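Local coordinates for initiator protein NS1 (PDB 4KW3) that probably binds the viral replication origin and nicks one DNA strand to start rolling-circle replication, here represented by its N-terminal origin-recognition and nickase domain, at residues A[29-32]-A[33-37]; A[37-40]-A[41-44]; A[204-207]-A[208-212]; A[260-263]-A[264-268]. One frame throughout, in Å; residues are numbered along the deposited sequence.

Contact 1. Residues A[29-32]-A[33-37]; sequences EKEW and LLHAL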
loop_
_atom_site.group_PDB
_atom_site.type_symbol
_atom_site.label_atom_id
_atom_site.label_comp_id
_atom_site.label_asym_id
_atom_site.label_seq_id
_atom_site.Cartn_x
_atom_site.Cartn_y
_atom_site.Cartn_z
ATOM N N GLU A 29 4.169 -5.883 16.844
ATOM C CA GLU A 29 3.956 -6.190 18.246
ATOM C C GLU A 29 2.713 -5.513 18.791
ATOM O O GLU A 29 2.076 -6.029 19.689
ATOM C CB GLU A 29 5.170 -5.734 19.039
ATOM C CG GLU A 29 6.454 -6.424 18.606
ATOM C CD GLU A 29 7.681 -5.826 19.267
ATOM O OE1 GLU A 29 7.586 -4.694 19.796
ATOM O OE2 GLU A 29 8.739 -6.493 19.265
ATOM N N LYS A 30 2.370 -4.352 18.247
ATOM C CA LYS A 30 1.289 -3.534 18.788
ATOM C C LYS A 30 0.288 -3.116 17.707
ATOM O O LYS A 30 -0.155 -1.962 17.664
ATOM C CB LYS A 30 1.879 -2.298 19.473
ATOM C CG LYS A 30 2.790 -2.637 20.642
ATOM C CD LYS A 30 3.313 -1.393 21.331
ATOM C CE LYS A 30 3.799 -1.709 22.738
ATOM N NZ LYS A 30 2.691 -2.279 23.559
ATOM N N GLU A 31 -0.089 -4.062 16.851
ATOM C CA GLU A 31 -0.874 -3.754 15.651
ATOM C C GLU A 31 -2.290 -3.217 15.927
ATOM O O GLU A 31 -2.836 -2.426 15.134
ATOM C CB GLU A 31 -0.904 -4.966 14.713
ATOM C CG GLU A 31 -1.569 -4.717 13.369
ATOM C CD GLU A 31 -1.866 -6.009 12.617
ATOM O OE1 GLU A 31 -3.046 -6.441 12.643
ATOM O OE2 GLU A 31 -0.925 -6.611 12.041
ATOM N N TRP A 32 -2.886 -3.643 17.040
ATOM C CA TRP A 32 -4.236 -3.187 17.413
ATOM C C TRP A 32 -4.318 -1.655 17.539
ATOM O O TRP A 32 -5.363 -1.068 17.270
ATOM C CB TRP A 32 -4.717 -3.862 18.700
ATOM C CG TRP A 32 -3.866 -3.523 19.863
ATOM C CD1 TRP A 32 -3.984 -2.431 20.684
ATOM C CD2 TRP A 32 -2.735 -4.264 20.332
ATOM N NE1 TRP A 32 -2.992 -2.450 21.633
ATOM C CE2 TRP A 32 -2.211 -3.564 21.442
ATOM C CE3 TRP A 32 -2.114 -5.450 19.922
ATOM C CZ2 TRP A 32 -1.092 -4.013 22.152
ATOM C CZ3 TRP A 32 -1.007 -5.894 20.625
ATOM C CH2 TRP A 32 -0.507 -5.175 21.732
ATOM N N LEU A 33 -3.220 -1.013 17.939
ATOM C CA LEU A 33 -3.136 0.449 17.897
ATOM C C LEU A 33 -3.404 0.988 16.481
ATOM O O LEU A 33 -4.131 1.983 16.314
ATOM C CB LEU A 33 -1.764 0.925 18.382
ATOM C CG LEU A 33 -1.312 0.516 19.788
ATOM C CD1 LEU A 33 0.118 0.983 20.036
ATOM C CD2 LEU A 33 -2.259 1.063 20.847
ATOM N N LEU A 34 -2.841 0.323 15.461
ATOM C CA LEU A 34 -3.074 0.780 14.095
ATOM C C LEU A 34 -4.508 0.507 13.673
ATOM O O LEU A 34 -5.086 1.304 12.923
ATOM C CB LEU A 34 -2.083 0.188 13.070
ATOM C CG LEU A 34 -0.624 0.608 13.241
ATOM C CD1 LEU A 34 0.229 0.100 12.101
ATOM C CD2 LEU A 34 -0.478 2.122 13.412
ATOM N N HIS A 35 -5.087 -0.590 14.174
ATOM C CA HIS A 35 -6.487 -0.908 13.873
ATOM C C HIS A 35 -7.351 0.284 14.257
ATOM O O HIS A 35 -8.244 0.670 13.502
ATOM C CB HIS A 35 -7.000 -2.155 14.629
ATOM C CG HIS A 35 -6.256 -3.418 14.322
ATOM N ND1 HIS A 35 -6.303 -4.521 15.141
ATOM C CD2 HIS A 35 -5.441 -3.747 13.294
ATOM C CE1 HIS A 35 -5.544 -5.476 14.636
ATOM N NE2 HIS A 35 -5.007 -5.031 13.516
ATOM N N ALA A 36 -7.063 0.869 15.423
ATOM C CA ALA A 36 -7.871 1.954 15.952
ATOM C C ALA A 36 -7.577 3.290 15.254
ATOM O O ALA A 36 -8.506 4.012 14.856
ATOM C CB ALA A 36 -7.654 2.073 17.463
ATOM N N LEU A 37 -6.289 3.603 15.102
ATOM C CA LEU A 37 -5.865 4.863 14.483
ATOM C C LEU A 37 -6.253 4.965 12.997
ATOM O O LEU A 37 -6.630 6.035 12.521
ATOM C CB LEU A 37 -4.364 5.085 14.683
ATOM C CG LEU A 37 -3.868 5.495 16.078
ATOM C CD1 LEU A 37 -2.339 5.392 16.171
ATOM C CD2 LEU A 37 -4.332 6.894 16.457
#
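E31 and H35 join one turn apart on helix 31-38 through a His-carboxylate hydrogen bond, NE2 of H35 to OE1 of E31 at 2.6 Å. The oxygen offers its anti lone pair and lies near the imidazole plane, with carboxylate and ring turned 67° against each other. CG of E31 stands anti to the backbone N (chi1 -174°), which carries the extended acid along the helix to the ring edge. Over one face of that ring sits the carbonyl O of E31.

Backbone bonds run along this turn: L33 N meets K30 O at 3.2 Å, H35 N reaches E31 O, and A36 N reaches W32 O.

Apolar contact is made by the two branches of L33. CD1 lies alongside K30, 3.8 Å from its CB, while CD2 lies beside the indole, 3.9 Å from CD1 of W32. The amine of K30 goes on to a salt bridge with E161.

Both E31 oxygens have further partners, OE1 on S220 OG and OE2 on S221 N. Counting H35, three partners share the two oxygens of this buried carboxylate, an environment that would probably favour its ionised form.

Contact 2. Residues A[37-40]-A[41-44]; sequences LLAH and GTEQ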
loop_
_atom_site.group_PDB
_atom_site.type_symbol
_atom_site.label_atom_id
_atom_site.label_comp_id
_atom_site.label_asym_id
_atom_site.label_seq_id
_atom_site.Cartn_x
_atom_site.Cartn_y
_atom_site.Cartn_z
ATOM N N LEU A 37 -6.289 3.603 15.102
ATOM C CA LEU A 37 -5.865 4.863 14.483
ATOM C C LEU A 37 -6.253 4.965 12.997
ATOM O O LEU A 37 -6.630 6.035 12.521
ATOM C CB LEU A 37 -4.364 5.085 14.683
ATOM C CG LEU A 37 -3.868 5.495 16.078
ATOM C CD1 LEU A 37 -2.339 5.392 16.171
ATOM C CD2 LEU A 37 -4.332 6.894 16.457
ATOM N N LEU A 38 -6.148 3.856 12.263
ATOM C CA LEU A 38 -6.401 3.876 10.822
ATOM C C LEU A 38 -7.745 3.283 10.396
ATOM O O LEU A 38 -8.286 3.655 9.353
ATOM C CB LEU A 38 -5.285 3.144 10.065
ATOM C CG LEU A 38 -3.874 3.642 10.352
ATOM C CD1 LEU A 38 -2.875 2.876 9.512
ATOM C CD2 LEU A 38 -3.764 5.148 10.118
ATOM N N ALA A 39 -8.286 2.369 11.194
ATOM C CA ALA A 39 -9.461 1.604 10.778
ATOM C C ALA A 39 -10.454 1.492 11.923
ATOM O O ALA A 39 -10.923 0.392 12.264
ATOM C CB ALA A 39 -9.044 0.218 10.296
ATOM N N HIS A 40 -10.750 2.630 12.539
ATOM C CA HIS A 40 -11.669 2.615 13.646
ATOM C C HIS A 40 -13.012 2.037 13.192
ATOM O O HIS A 40 -13.542 2.425 12.145
ATOM C CB HIS A 40 -11.848 4.005 14.231
ATOM C CG HIS A 40 -12.700 4.015 15.452
ATOM N ND1 HIS A 40 -12.589 3.054 16.436
ATOM C CD2 HIS A 40 -13.709 4.832 15.833
ATOM C CE1 HIS A 40 -13.473 3.299 17.385
ATOM N NE2 HIS A 40 -14.167 4.370 17.040
ATOM N N GLY A 41 -13.524 1.072 13.960
ATOM C CA GLY A 41 -14.735 0.352 13.602
ATOM C C GLY A 41 -14.489 -1.102 13.203
ATOM O O GLY A 41 -15.434 -1.861 12.970
ATOM N N THR A 42 -13.222 -1.502 13.151
ATOM C CA THR A 42 -12.858 -2.817 12.652
ATOM C C THR A 42 -12.154 -3.573 13.752
ATOM O O THR A 42 -11.792 -4.737 13.567
ATOM C CB THR A 42 -11.827 -2.767 11.474
ATOM O OG1 THR A 42 -10.662 -2.054 11.896
ATOM C CG2 THR A 42 -12.390 -2.127 10.213
ATOM N N GLU A 43 -11.919 -2.911 14.883
ATOM C CA GLU A 43 -11.005 -3.493 15.864
ATOM C C GLU A 43 -11.510 -4.824 16.398
ATOM O O GLU A 43 -10.721 -5.731 16.633
ATOM C CB GLU A 43 -10.638 -2.518 16.995
ATOM C CG GLU A 43 -11.688 -1.522 17.341
ATOM C CD GLU A 43 -11.573 -0.221 16.574
ATOM O OE1 GLU A 43 -10.785 0.646 17.006
ATOM O OE2 GLU A 43 -12.307 -0.052 15.579
ATOM N N GLN A 44 -12.823 -4.959 16.530
ATOM C CA GLN A 44 -13.394 -6.215 16.999
ATOM C C GLN A 44 -13.326 -7.282 15.921
ATOM O O GLN A 44 -12.966 -8.428 16.197
ATOM C CB GLN A 44 -14.841 -6.032 17.440
ATOM C CG GLN A 44 -15.365 -7.216 18.198
ATOM C CD GLN A 44 -14.503 -7.550 19.403
ATOM O OE1 GLN A 44 -14.271 -8.722 19.706
ATOM N NE2 GLN A 44 -14.022 -6.517 20.099
#
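The imidazole of H40 meets the carboxylate of E43 at its edge: OE1 lies almost exactly in the ring plane, 3.1 Å from ND1, and the two planes stand nearly perpendicular, at 89°. This His-carboxylate hydrogen bond is straight at the donor (163°), yet ND1 approaches OE1 from above the carboxylate plane. The chain of E43 bends at chi2, curling its acid back over the turn toward the ring. The other oxygen, OE2, faces the backbone, where T42 N makes a weak bond to it of 3.0 Å; a bond from G41 N to OE2 is modelled too, though its very short length makes the detail doubtful.

The stretch is a type II beta turn from A39 to T42, linking the end of helix 31-38 to the start of helix 43-49. Its closing bond, T42 N to A39 O, is weak at 3.1 Å. G41 holds the third place of the turn with a positive phi, the conformation glycine takes readily in a type II turn. The hydroxyl of T42 also points at A39 O, though the modelled separation is too short to be trusted in detail, and CG2 of T42 lies 4.1 Å from the CB of A39. A39 packs on F74 of helix 74-94, while H40 packs on L152 and T155.

Contact 3. Residues A[204-207]-A[208-212]; sequences PLRF and FKNYL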
loop_
_atom_site.group_PDB
_atom_site.type_symbol
_atom_site.label_atom_id
_atom_site.label_comp_id
_atom_site.label_asym_id
_atom_site.label_seq_id
_atom_site.Cartn_x
_atom_site.Cartn_y
_atom_site.Cartn_z
ATOM N N PRO A 204 6.330 -0.340 -16.124
ATOM C CA PRO A 204 5.468 -0.372 -14.936
ATOM C C PRO A 204 4.448 -1.525 -14.902
ATOM O O PRO A 204 4.293 -2.138 -13.847
ATOM C CB PRO A 204 4.754 0.992 -14.972
ATOM C CG PRO A 204 4.955 1.519 -16.342
ATOM C CD PRO A 204 6.288 0.967 -16.793
ATOM N N LEU A 205 3.777 -1.822 -16.012
ATOM C CA LEU A 205 2.843 -2.954 -16.032
ATOM C C LEU A 205 3.525 -4.293 -15.756
ATOM O O LEU A 205 2.979 -5.124 -15.034
ATOM C CB LEU A 205 2.063 -3.040 -17.348
ATOM C CG LEU A 205 1.125 -1.849 -17.549
ATOM C CD1 LEU A 205 0.150 -2.113 -18.684
ATOM C CD2 LEU A 205 0.411 -1.482 -16.251
ATOM N N ARG A 206 4.702 -4.523 -16.329
ATOM C CA ARG A 206 5.361 -5.800 -16.089
ATOM C C ARG A 206 5.871 -5.914 -14.667
ATOM O O ARG A 206 5.908 -7.009 -14.098
ATOM C CB ARG A 206 6.446 -6.098 -17.124
ATOM C CG ARG A 206 5.896 -6.819 -18.342
ATOM C CD ARG A 206 6.947 -7.280 -19.358
ATOM N NE ARG A 206 6.259 -7.903 -20.483
ATOM C CZ ARG A 206 5.716 -7.223 -21.485
ATOM N NH1 ARG A 206 5.827 -5.900 -21.528
ATOM N NH2 ARG A 206 5.080 -7.870 -22.454
ATOM N N PHE A 207 6.256 -4.783 -14.085
ATOM C CA PHE A 207 6.687 -4.794 -12.698
ATOM C C PHE A 207 5.488 -5.104 -11.798
ATOM O O PHE A 207 5.591 -5.902 -10.854
ATOM C CB PHE A 207 7.367 -3.488 -12.310
ATOM C CG PHE A 207 7.720 -3.426 -10.872
ATOM C CD1 PHE A 207 8.785 -4.172 -10.382
ATOM C CD2 PHE A 207 6.944 -2.678 -9.987
ATOM C CE1 PHE A 207 9.102 -4.162 -9.042
ATOM C CE2 PHE A 207 7.252 -2.647 -8.643
ATOM C CZ PHE A 207 8.332 -3.390 -8.161
ATOM N N PHE A 208 4.352 -4.481 -12.113
ATOM C CA PHE A 208 3.073 -4.778 -11.453
ATOM C C PHE A 208 2.714 -6.259 -11.576
ATOM O O PHE A 208 2.460 -6.936 -10.576
ATOM C CB PHE A 208 1.958 -3.926 -12.083
ATOM C CG PHE A 208 0.584 -4.148 -11.485
ATOM C CD1 PHE A 208 0.391 -4.139 -10.106
ATOM C CD2 PHE A 208 -0.519 -4.340 -12.311
ATOM C CE1 PHE A 208 -0.872 -4.326 -9.559
ATOM C CE2 PHE A 208 -1.803 -4.543 -11.770
ATOM C CZ PHE A 208 -1.977 -4.533 -10.389
ATOM N N LYS A 209 2.708 -6.753 -12.815
ATOM C CA LYS A 209 2.270 -8.108 -13.112
ATOM C C LYS A 209 3.181 -9.141 -12.472
ATOM O O LYS A 209 2.698 -10.120 -11.882
ATOM C CB LYS A 209 2.225 -8.354 -14.618
ATOM C CG LYS A 209 1.723 -9.749 -14.977
ATOM C CD LYS A 209 2.083 -10.189 -16.399
ATOM C CE LYS A 209 3.544 -10.491 -16.514
ATOM N NZ LYS A 209 3.887 -11.193 -17.786
ATOM N N ASN A 210 4.495 -8.907 -12.553
ATOM C CA ASN A 210 5.433 -9.926 -12.113
ATOM C C ASN A 210 5.869 -9.855 -10.667
ATOM O O ASN A 210 6.162 -10.897 -10.077
ATOM C CB ASN A 210 6.663 -9.974 -13.029
ATOM C CG ASN A 210 6.322 -10.514 -14.371
ATOM O OD1 ASN A 210 5.510 -11.430 -14.467
ATOM N ND2 ASN A 210 6.886 -9.934 -15.423
ATOM N N TYR A 211 5.862 -8.663 -10.076
ATOM C CA TYR A 211 6.349 -8.563 -8.710
ATOM C C TYR A 211 5.225 -8.255 -7.712
ATOM O O TYR A 211 5.185 -8.846 -6.654
ATOM C CB TYR A 211 7.537 -7.572 -8.540
ATOM C CG TYR A 211 7.858 -7.423 -7.065
ATOM C CD1 TYR A 211 8.641 -8.381 -6.400
ATOM C CD2 TYR A 211 7.313 -6.376 -6.308
ATOM C CE1 TYR A 211 8.882 -8.290 -5.030
ATOM C CE2 TYR A 211 7.551 -6.278 -4.938
ATOM C CZ TYR A 211 8.333 -7.245 -4.305
ATOM O OH TYR A 211 8.574 -7.160 -2.949
ATOM N N LEU A 212 4.280 -7.394 -8.060
ATOM C CA LEU A 212 3.234 -7.014 -7.101
ATOM C C LEU A 212 2.024 -7.982 -7.093
ATOM O O LEU A 212 1.512 -8.327 -6.028
ATOM C CB LEU A 212 2.776 -5.580 -7.356
ATOM C CG LEU A 212 3.795 -4.461 -7.084
ATOM C CD1 LEU A 212 3.172 -3.109 -7.396
ATOM C CD2 LEU A 212 4.278 -4.494 -5.621
#
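F207 and Y211 lie side by side one turn apart on helix 204-212, their rings nearly parallel (18° between planes) but slid so far that they barely overlap, with centroids 5.5 Å apart. The two share one side-chain conformation, with chi1 close to trans in each (175° for F207 and 174° for Y211), and this lets the rings project the same way from the helix. CZ of F207 touches CD2 of Y211 at 3.7 Å, while CE1 of F207 rests 3.8 Å from CB of Y211. CE2 of F207 lies 4.2 Å from CG of L212.

Along the backbone, F208 N, K209 N and N210 N bond to P204 O, L205 O and R206 O in the alpha pattern. Then F207 O takes Y211 N at 2.9 Å and, weakly, L212 N at 3.4 Å, where the helix widens into a pi-type turn.

F208 turns to the body of the domain, packing on T245, I247, Y260 and L264. K209 has an extended start and a bend at chi3, and its amine forms a salt bridge with D265; the guanidinium of R206 reaches D203 and the carbonyl of P270.

Y211 is the predicted nuclease tyrosine and, with L212, opens the predicted RCR-3 motif. Its side chain lies about 5 Å from that of E108 and that of L212 about 4 Å from H117, both predicted metal ligands. F207 thus offers the tyrosine purely apolar packing beside these ligands, while the Y211 hydroxyl has a weak bond with K215 NZ.

Contact 4. Residues A[260-263]-A[264-268]; sequences YHAT and LDNEV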
loop_
_atom_site.group_PDB
_atom_site.type_symbol
_atom_site.label_atom_id
_atom_site.label_comp_id
_atom_site.label_asym_id
_atom_site.label_seq_id
_atom_site.Cartn_x
_atom_site.Cartn_y
_atom_site.Cartn_z
ATOM N N TYR A 260 -7.133 -11.595 -12.786
ATOM C CA TYR A 260 -6.567 -10.320 -13.259
ATOM C C TYR A 260 -5.137 -10.526 -13.735
ATOM O O TYR A 260 -4.789 -10.124 -14.842
ATOM C CB TYR A 260 -6.600 -9.287 -12.139
ATOM C CG TYR A 260 -6.486 -7.863 -12.588
ATOM C CD1 TYR A 260 -5.243 -7.296 -12.868
ATOM C CD2 TYR A 260 -7.613 -7.050 -12.662
ATOM C CE1 TYR A 260 -5.130 -5.966 -13.240
ATOM C CE2 TYR A 260 -7.517 -5.740 -13.040
ATOM C CZ TYR A 260 -6.271 -5.193 -13.334
ATOM O OH TYR A 260 -6.186 -3.868 -13.709
ATOM N N HIS A 261 -4.329 -11.190 -12.907
ATOM C CA HIS A 261 -2.960 -11.554 -13.282
ATOM C C HIS A 261 -2.867 -12.418 -14.541
ATOM O O HIS A 261 -2.005 -12.195 -15.398
ATOM C CB HIS A 261 -2.305 -12.290 -12.135
ATOM C CG HIS A 261 -0.942 -12.804 -12.453
ATOM N ND1 HIS A 261 -0.726 -14.054 -12.996
ATOM C CD2 HIS A 261 0.279 -12.240 -12.309
ATOM C CE1 HIS A 261 0.569 -14.240 -13.167
ATOM N NE2 HIS A 261 1.201 -13.154 -12.761
ATOM N N ALA A 262 -3.759 -13.402 -14.633
ATOM C CA ALA A 262 -3.802 -14.332 -15.756
ATOM C C ALA A 262 -4.081 -13.580 -17.056
ATOM O O ALA A 262 -3.440 -13.823 -18.070
ATOM C CB ALA A 262 -4.871 -15.384 -15.522
ATOM N N THR A 263 -5.047 -12.665 -17.019
ATOM C CA THR A 263 -5.364 -11.856 -18.178
ATOM C C THR A 263 -4.163 -11.008 -18.620
ATOM O O THR A 263 -3.826 -10.989 -19.800
ATOM C CB THR A 263 -6.571 -10.949 -17.905
ATOM O OG1 THR A 263 -7.714 -11.759 -17.599
ATOM C CG2 THR A 263 -6.870 -10.079 -19.109
ATOM N N LEU A 264 -3.510 -10.318 -17.679
ATOM C CA LEU A 264 -2.282 -9.589 -18.008
ATOM C C LEU A 264 -1.209 -10.498 -18.598
ATOM O O LEU A 264 -0.548 -10.145 -19.567
ATOM C CB LEU A 264 -1.711 -8.846 -16.798
ATOM C CG LEU A 264 -2.513 -7.651 -16.302
ATOM C CD1 LEU A 264 -1.807 -6.994 -15.118
ATOM C CD2 LEU A 264 -2.746 -6.664 -17.430
ATOM N N ASP A 265 -1.043 -11.673 -18.011
ATOM C CA ASP A 265 0.042 -12.556 -18.408
ATOM C C ASP A 265 -0.202 -13.223 -19.765
ATOM O O ASP A 265 0.736 -13.538 -20.488
ATOM C CB ASP A 265 0.296 -13.601 -17.324
ATOM C CG ASP A 265 1.695 -14.164 -17.373
ATOM O OD1 ASP A 265 2.623 -13.425 -17.784
ATOM O OD2 ASP A 265 1.869 -15.343 -16.988
ATOM N N ASN A 266 -1.463 -13.407 -20.126
ATOM C CA ASN A 266 -1.794 -14.093 -21.372
ATOM C C ASN A 266 -2.156 -13.222 -22.582
ATOM O O ASN A 266 -1.723 -13.512 -23.687
ATOM C CB ASN A 266 -2.868 -15.161 -21.132
ATOM C CG ASN A 266 -2.466 -16.161 -20.050
ATOM O OD1 ASN A 266 -3.146 -16.299 -19.031
ATOM N ND2 ASN A 266 -1.360 -16.867 -20.271
ATOM N N GLU A 267 -2.939 -12.166 -22.371
ATOM C CA GLU A 267 -3.468 -11.357 -23.467
ATOM C C GLU A 267 -2.769 -10.020 -23.604
ATOM O O GLU A 267 -2.556 -9.523 -24.710
ATOM C CB GLU A 267 -4.942 -11.079 -23.234
ATOM C CG GLU A 267 -5.684 -12.299 -22.766
ATOM C CD GLU A 267 -7.152 -12.029 -22.572
ATOM O OE1 GLU A 267 -7.580 -10.877 -22.854
ATOM O OE2 GLU A 267 -7.859 -12.963 -22.119
ATOM N N VAL A 268 -2.441 -9.413 -22.479
ATOM C CA VAL A 268 -1.978 -8.039 -22.516
ATOM C C VAL A 268 -0.459 -7.896 -22.604
ATOM O O VAL A 268 0.059 -7.329 -23.550
ATOM C CB VAL A 268 -2.482 -7.278 -21.315
ATOM C CG1 VAL A 268 -2.114 -5.797 -21.463
ATOM C CG2 VAL A 268 -3.985 -7.482 -21.194
#
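Y260 and L264 meet in a local contact within helix 257-268, near the C-terminal end of this fragment and near its surface, where the helix packs against helix 204-212. Their side chains meet at an angle: CD1 of L264 comes to 4.0 Å from CE1 of Y260, obliquely to the ring. A chi1 of -161° swings the phenol of Y260 outward from the helix axis, to where it touches F208 and its hydroxyl bonds to I8 N. L264 turns the same way, onto F208, K209 and V7.

One residue on, H261 and D265 run alongside each other with ring and carboxylate planes 42° apart. Their approach is loose, OD2 of D265 standing 4.2 Å from CE1 of H261. The polar partner of D265 lies on the other helix: OD1 forms a salt bridge with K209. H261 meets F235 edge-to-face.

T263 crosses E267 on another side of the helix, its CG2 lying 3.9 Å from OE1, while OG1 of T263 bonds back to N259 O.

The backbone begins regularly, with L264 N to Y260 O at 3.1 Å, D265 N to H261 O at 2.8 Å and N266 N to A262 O at 2.9 Å. At its end, T263 O accepts E267 N at 3.0 Å, a weak bond from V268 N and a weak, secondary one from N266 N. The V268 bond spans five residues and marks a pi-type widening, an i to i+5 pattern here closing a surface helix whose Y260 and L264 pack on the helix that carries the predicted nuclease tyrosine.

Overall arrangement
Contact 1 is buried and contact 2 partly so; they share L37 and run in series, one along helix 31-38 and the other at the turn leaving it. Each has a His-carboxylate bond, but the acid of contact 1 has serine partners from elsewhere in the chain, whereas that of contact 2 folds back on the N-H groups of a turn whose glycine is exposed. Contact 3 is partly buried and contact 4 at the surface; they lie on neighbouring helices with centres 11 Å apart, joined by the K209-D265 salt bridge and F208-Y260 packing. Both rely on aromatic and aliphatic contacts and finish in pi-type turns. Centres of contacts 1 and 3 are about 30 Å apart, and only contact 3 includes the predicted nuclease tyrosine.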